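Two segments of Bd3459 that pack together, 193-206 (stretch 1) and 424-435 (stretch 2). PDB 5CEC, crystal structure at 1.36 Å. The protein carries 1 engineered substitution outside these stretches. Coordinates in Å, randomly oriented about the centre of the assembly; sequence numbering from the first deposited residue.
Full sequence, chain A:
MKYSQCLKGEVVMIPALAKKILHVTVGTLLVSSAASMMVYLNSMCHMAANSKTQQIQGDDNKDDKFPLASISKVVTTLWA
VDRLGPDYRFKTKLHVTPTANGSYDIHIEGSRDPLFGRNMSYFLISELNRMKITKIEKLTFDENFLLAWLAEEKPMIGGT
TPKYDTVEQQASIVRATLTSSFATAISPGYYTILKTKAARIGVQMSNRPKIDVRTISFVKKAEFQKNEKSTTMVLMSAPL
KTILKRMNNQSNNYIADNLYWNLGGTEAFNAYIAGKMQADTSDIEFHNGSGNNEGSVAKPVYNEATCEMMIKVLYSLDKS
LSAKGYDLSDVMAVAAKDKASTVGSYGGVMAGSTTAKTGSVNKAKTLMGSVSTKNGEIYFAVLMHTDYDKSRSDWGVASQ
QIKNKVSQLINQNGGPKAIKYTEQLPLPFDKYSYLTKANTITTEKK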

# COMPACT_ATOMS: atom_id res chain seq x y z
N ILE A 193 -13.96 -15.96 0.56
CA ILE A 193 -13.09 -15.07 -0.22
C ILE A 193 -11.68 -15.66 -0.23
O ILE A 193 -11.06 -15.78 -1.29
CB ILE A 193 -13.10 -13.63 0.32
CG1 ILE A 193 -14.47 -12.97 0.08
CG2 ILE A 193 -11.97 -12.79 -0.30
CD1 ILE A 193 -14.68 -11.71 0.90
N LEU A 194 -11.21 -16.08 0.95
CA LEU A 194 -9.85 -16.63 1.03
C LEU A 194 -9.75 -17.96 0.26
O LEU A 194 -8.78 -18.20 -0.45
CB LEU A 194 -9.46 -16.87 2.48
CG LEU A 194 -8.07 -17.48 2.69
CD1 LEU A 194 -7.00 -16.53 2.19
CD2 LEU A 194 -7.90 -17.85 4.15
N LYS A 195 -10.74 -18.83 0.44
CA LYS A 195 -10.71 -20.16 -0.16
C LYS A 195 -10.65 -20.05 -1.68
O LYS A 195 -9.95 -20.83 -2.33
CB LYS A 195 -11.92 -20.99 0.30
CG LYS A 195 -12.02 -22.38 -0.32
CD LYS A 195 -13.12 -23.20 0.33
CE LYS A 195 -13.16 -24.61 -0.23
NZ LYS A 195 -13.56 -24.65 -1.66
N THR A 196 -11.38 -19.07 -2.24
CA THR A 196 -11.36 -18.84 -3.67
C THR A 196 -10.00 -18.36 -4.16
O THR A 196 -9.52 -18.83 -5.17
CB THR A 196 -12.45 -17.84 -4.06
OG1 THR A 196 -13.72 -18.41 -3.72
CG2 THR A 196 -12.43 -17.52 -5.55
N LYS A 197 -9.39 -17.42 -3.42
CA LYS A 197 -8.02 -16.99 -3.72
C LYS A 197 -7.05 -18.15 -3.62
O LYS A 197 -6.20 -18.32 -4.50
CB LYS A 197 -7.58 -15.88 -2.77
CG LYS A 197 -8.25 -14.55 -3.03
CD LYS A 197 -7.92 -13.56 -1.95
CE LYS A 197 -8.73 -12.28 -2.12
NZ LYS A 197 -8.15 -11.41 -3.19
N ALA A 198 -7.18 -18.94 -2.56
CA ALA A 198 -6.28 -20.09 -2.39
C ALA A 198 -6.35 -21.07 -3.55
O ALA A 198 -5.34 -21.57 -4.04
CB ALA A 198 -6.59 -20.80 -1.08
N ALA A 199 -7.56 -21.36 -4.00
CA ALA A 199 -7.74 -22.22 -5.15
C ALA A 199 -7.06 -21.68 -6.43
O ALA A 199 -6.52 -22.46 -7.23
CB ALA A 199 -9.22 -22.41 -5.39
N ARG A 200 -7.05 -20.36 -6.61
CA ARG A 200 -6.37 -19.76 -7.76
C ARG A 200 -4.84 -19.99 -7.77
O ARG A 200 -4.24 -19.96 -8.83
CB ARG A 200 -6.67 -18.27 -7.87
CG ARG A 200 -8.12 -17.98 -8.26
CD ARG A 200 -8.44 -16.50 -8.17
NE ARG A 200 -7.60 -15.72 -9.07
CZ ARG A 200 -7.38 -14.41 -8.98
NH1 ARG A 200 -7.95 -13.68 -8.01
NH2 ARG A 200 -6.58 -13.82 -9.86
N ILE A 201 -4.25 -20.21 -6.61
CA ILE A 201 -2.83 -20.53 -6.49
C ILE A 201 -2.60 -22.02 -6.19
O ILE A 201 -1.50 -22.40 -5.80
CB ILE A 201 -2.09 -19.60 -5.50
CG1 ILE A 201 -2.52 -19.83 -4.04
CG2 ILE A 201 -2.29 -18.13 -5.88
CD1 ILE A 201 -1.55 -19.22 -3.05
N GLY A 202 -3.61 -22.85 -6.40
CA GLY A 202 -3.44 -24.28 -6.30
C GLY A 202 -3.46 -24.87 -4.91
O GLY A 202 -2.92 -25.94 -4.71
N VAL A 203 -4.04 -24.16 -3.93
CA VAL A 203 -4.10 -24.62 -2.56
C VAL A 203 -5.52 -25.07 -2.22
O VAL A 203 -6.49 -24.34 -2.45
CB VAL A 203 -3.67 -23.51 -1.58
CG1 VAL A 203 -3.87 -23.92 -0.12
CG2 VAL A 203 -2.22 -23.10 -1.83
N GLN A 204 -5.62 -26.27 -1.63
CA GLN A 204 -6.87 -26.86 -1.18
C GLN A 204 -7.20 -26.44 0.24
O GLN A 204 -6.31 -26.36 1.09
CB GLN A 204 -6.74 -28.38 -1.27
CG GLN A 204 -7.92 -29.19 -0.79
CD GLN A 204 -7.53 -30.65 -0.64
OE1 GLN A 204 -7.07 -31.28 -1.60
NE2 GLN A 204 -7.69 -31.19 0.57
N MET A 205 -8.46 -26.15 0.48
CA MET A 205 -8.97 -25.79 1.81
C MET A 205 -10.27 -26.53 2.08
O MET A 205 -11.02 -26.87 1.14
CB MET A 205 -9.13 -24.28 1.95
CG MET A 205 -7.81 -23.53 1.87
SD MET A 205 -7.97 -21.77 2.15
CE MET A 205 -8.34 -21.72 3.89
N SER A 206 -10.56 -26.73 3.36
CA SER A 206 -11.75 -27.42 3.79
C SER A 206 -13.01 -26.59 3.48
O SER A 206 -12.97 -25.37 3.43
CB SER A 206 -11.65 -27.76 5.28
OG SER A 206 -11.79 -26.63 6.09
N GLN A 424 0.43 -10.91 -9.45
CA GLN A 424 0.56 -11.96 -8.44
C GLN A 424 -0.60 -11.87 -7.44
O GLN A 424 -1.26 -10.83 -7.33
CB GLN A 424 1.93 -11.83 -7.76
CG GLN A 424 3.08 -12.03 -8.77
CD GLN A 424 4.45 -11.83 -8.16
OE1 GLN A 424 4.56 -11.44 -7.01
NE2 GLN A 424 5.49 -12.08 -8.93
N LEU A 425 -0.88 -12.98 -6.76
CA LEU A 425 -1.90 -13.03 -5.73
C LEU A 425 -1.24 -13.49 -4.44
O LEU A 425 -1.29 -14.66 -4.09
CB LEU A 425 -3.01 -13.99 -6.16
CG LEU A 425 -4.26 -14.03 -5.28
CD1 LEU A 425 -4.94 -12.66 -5.24
CD2 LEU A 425 -5.22 -15.09 -5.84
N PRO A 426 -0.63 -12.54 -3.70
CA PRO A 426 0.14 -12.94 -2.54
C PRO A 426 -0.76 -13.27 -1.35
O PRO A 426 -1.57 -12.42 -0.94
CB PRO A 426 1.06 -11.73 -2.31
CG PRO A 426 0.30 -10.58 -2.87
CD PRO A 426 -0.48 -11.12 -4.01
N LEU A 427 -0.69 -14.50 -0.86
CA LEU A 427 -1.38 -14.94 0.34
C LEU A 427 -0.34 -15.26 1.41
O LEU A 427 0.86 -15.38 1.10
CB LEU A 427 -2.23 -16.19 0.04
CG LEU A 427 -3.28 -16.04 -1.05
CD1 LEU A 427 -4.09 -17.33 -1.17
CD2 LEU A 427 -4.19 -14.86 -0.86
N PRO A 428 -0.78 -15.45 2.66
CA PRO A 428 0.18 -15.76 3.72
C PRO A 428 0.76 -17.16 3.64
O PRO A 428 1.71 -17.46 4.35
CB PRO A 428 -0.63 -15.58 5.02
CG PRO A 428 -1.80 -14.71 4.62
CD PRO A 428 -2.11 -15.14 3.21
N PHE A 429 0.18 -17.99 2.78
CA PHE A 429 0.53 -19.40 2.62
C PHE A 429 0.55 -19.71 1.13
O PHE A 429 -0.04 -18.97 0.32
CB PHE A 429 -0.47 -20.30 3.38
CG PHE A 429 -1.91 -20.03 3.02
CD1 PHE A 429 -2.50 -20.65 1.94
CD2 PHE A 429 -2.67 -19.15 3.78
CE1 PHE A 429 -3.80 -20.38 1.61
CE2 PHE A 429 -3.99 -18.88 3.46
CZ PHE A 429 -4.54 -19.50 2.37
N ASP A 430 1.16 -20.84 0.76
CA ASP A 430 1.10 -21.33 -0.61
C ASP A 430 0.99 -22.85 -0.59
O ASP A 430 0.74 -23.43 0.45
CB ASP A 430 2.26 -20.78 -1.45
CG ASP A 430 3.60 -21.43 -1.13
OD1 ASP A 430 3.69 -22.23 -0.17
OD2 ASP A 430 4.58 -21.15 -1.86
N LYS A 431 1.22 -23.49 -1.73
CA LYS A 431 1.10 -24.95 -1.84
C LYS A 431 2.16 -25.75 -1.07
O LYS A 431 2.05 -26.97 -0.97
CB LYS A 431 1.03 -25.37 -3.32
CG LYS A 431 2.36 -25.30 -4.06
CD LYS A 431 2.23 -25.74 -5.52
CE LYS A 431 1.58 -24.69 -6.39
NZ LYS A 431 1.39 -25.16 -7.79
N TYR A 432 3.15 -25.08 -0.47
CA TYR A 432 4.11 -25.75 0.43
C TYR A 432 3.86 -25.50 1.90
O TYR A 432 4.63 -25.94 2.75
CB TYR A 432 5.56 -25.42 0.02
CG TYR A 432 5.86 -25.87 -1.39
CD1 TYR A 432 6.18 -27.20 -1.67
CD2 TYR A 432 5.78 -24.97 -2.45
CE1 TYR A 432 6.42 -27.62 -2.97
CE2 TYR A 432 6.04 -25.38 -3.75
CZ TYR A 432 6.34 -26.70 -4.00
OH TYR A 432 6.60 -27.10 -5.28
N SER A 433 2.73 -24.84 2.21
CA SER A 433 2.40 -24.49 3.58
C SER A 433 1.61 -25.54 4.33
O SER A 433 1.39 -25.39 5.52
CB SER A 433 1.60 -23.18 3.61
OG SER A 433 2.36 -22.09 3.08
N TYR A 434 1.19 -26.60 3.64
CA TYR A 434 0.42 -27.64 4.30
C TYR A 434 1.14 -28.17 5.54
O TYR A 434 2.37 -28.29 5.55
CB TYR A 434 0.15 -28.79 3.35
CG TYR A 434 -0.70 -28.43 2.15
CD1 TYR A 434 -2.06 -28.18 2.31
CD2 TYR A 434 -0.17 -28.38 0.86
CE1 TYR A 434 -2.86 -27.89 1.23
CE2 TYR A 434 -0.97 -28.08 -0.23
CZ TYR A 434 -2.31 -27.82 -0.04
OH TYR A 434 -3.13 -27.55 -1.09
N LEU A 435 0.38 -28.48 6.58
CA LEU A 435 0.96 -29.03 7.79
C LEU A 435 1.62 -30.34 7.48
O LEU A 435 0.97 -31.25 6.98
CB LEU A 435 -0.07 -29.35 8.83
CG LEU A 435 -0.52 -28.41 9.87
CD1 LEU A 435 -1.53 -29.09 10.80
CD2 LEU A 435 0.67 -27.86 10.66
O HOH W 1 0.91 -22.02 -4.36
O HOH W 2 -2.08 -28.17 -3.47

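This is a predominantly apolar contact, in which the last turns of a helix and the loop that follows it lie against an extended, irregular segment, with one direct hydrogen bond and two bridging waters at the loop end. Residues that touch are at least 224 apart in sequence, and together the segments bury about 708 Å² against each other.

From Leu-425 to Leu-427 the extended segment alternates the direction of its side chains. Leu-425 and Leu-427 point toward the helix, whereas Pro-426 between them points away, as neighbouring side chains tend to do where the backbone is extended. Leu-425 packs against Lys-197 and Arg-200: its CD2 is 3.6 Å from Lys-197 O and 3.8 Å from Arg-200 NH1, and it covers one face of the Arg-200 guanidinium. Such a flat, delocalised group can pack against a methyl while its edge stays free for polar partners. Lys-197 likewise contributes the aliphatic part of its chain, with CB 4.0 Å from Leu-427 CD2.

Leu-427 reaches deeper. Its CD1 sits 3.7 Å from Ala-198 CA and 3.7 Å from Ile-201 CD1. The small side chain of Ala-198 lets both this leucine and an aromatic ring come close to the helix, for Ala-198 CB is also 3.9 Å from Phe-429 CE1, at the edge of the ring and near its plane. Leu-194 CD1 approaches the same ring, 3.9 Å from Phe-429 CZ, and Val-203 CG1 lies 3.9 Å from Phe-429 CE1; both are oblique to it. Met-205 completes these neighbours, its SD 4.1 Å from Phe-429 CZ, again obliquely. A long, flexible methionine suits this position because its CA-to-CB bond points sideways while its end comes nearer.

After Arg-200 the chain turns, and Ile-201 N and Val-203 N both donate to Ala-198 O, at 3.1 and 2.9 Å. Gly-202 has a positive phi of 81°, a conformation that favours glycine. Ile-201 and Val-203, branched at CB, then both point toward the other segment. Ile-201 CD1 is 3.7 Å from Phe-429 O, and Val-203 CG2 packs 3.5 Å from Lys-431 N, where the backbones come close, with the two CA atoms of Val-203 and Lys-431 5.3 Å apart.

That backbone belongs to a type I turn from Asp-430 to Ser-433, closed by Ser-433 N donating to Asp-430 O at 3.0 Å. Side chains reinforce it: Asp-430 N donates to Ser-433 OG, and Tyr-432 N to Asp-430 OD1, each at 2.9 Å. Beyond the turn, Tyr-434 reaches across, and Gln-204 N donates to Tyr-434 OH at 2.9 Å with a nearly straight angle of 172°. Tyrosine serves well here, since its ring can pack near Val-203 while its hydroxyl meets a backbone amide. Water extends the polar link: one molecule donates to Ile-201 O and accepts from Lys-431 N, and another joins Gly-202 O to Tyr-434 OH.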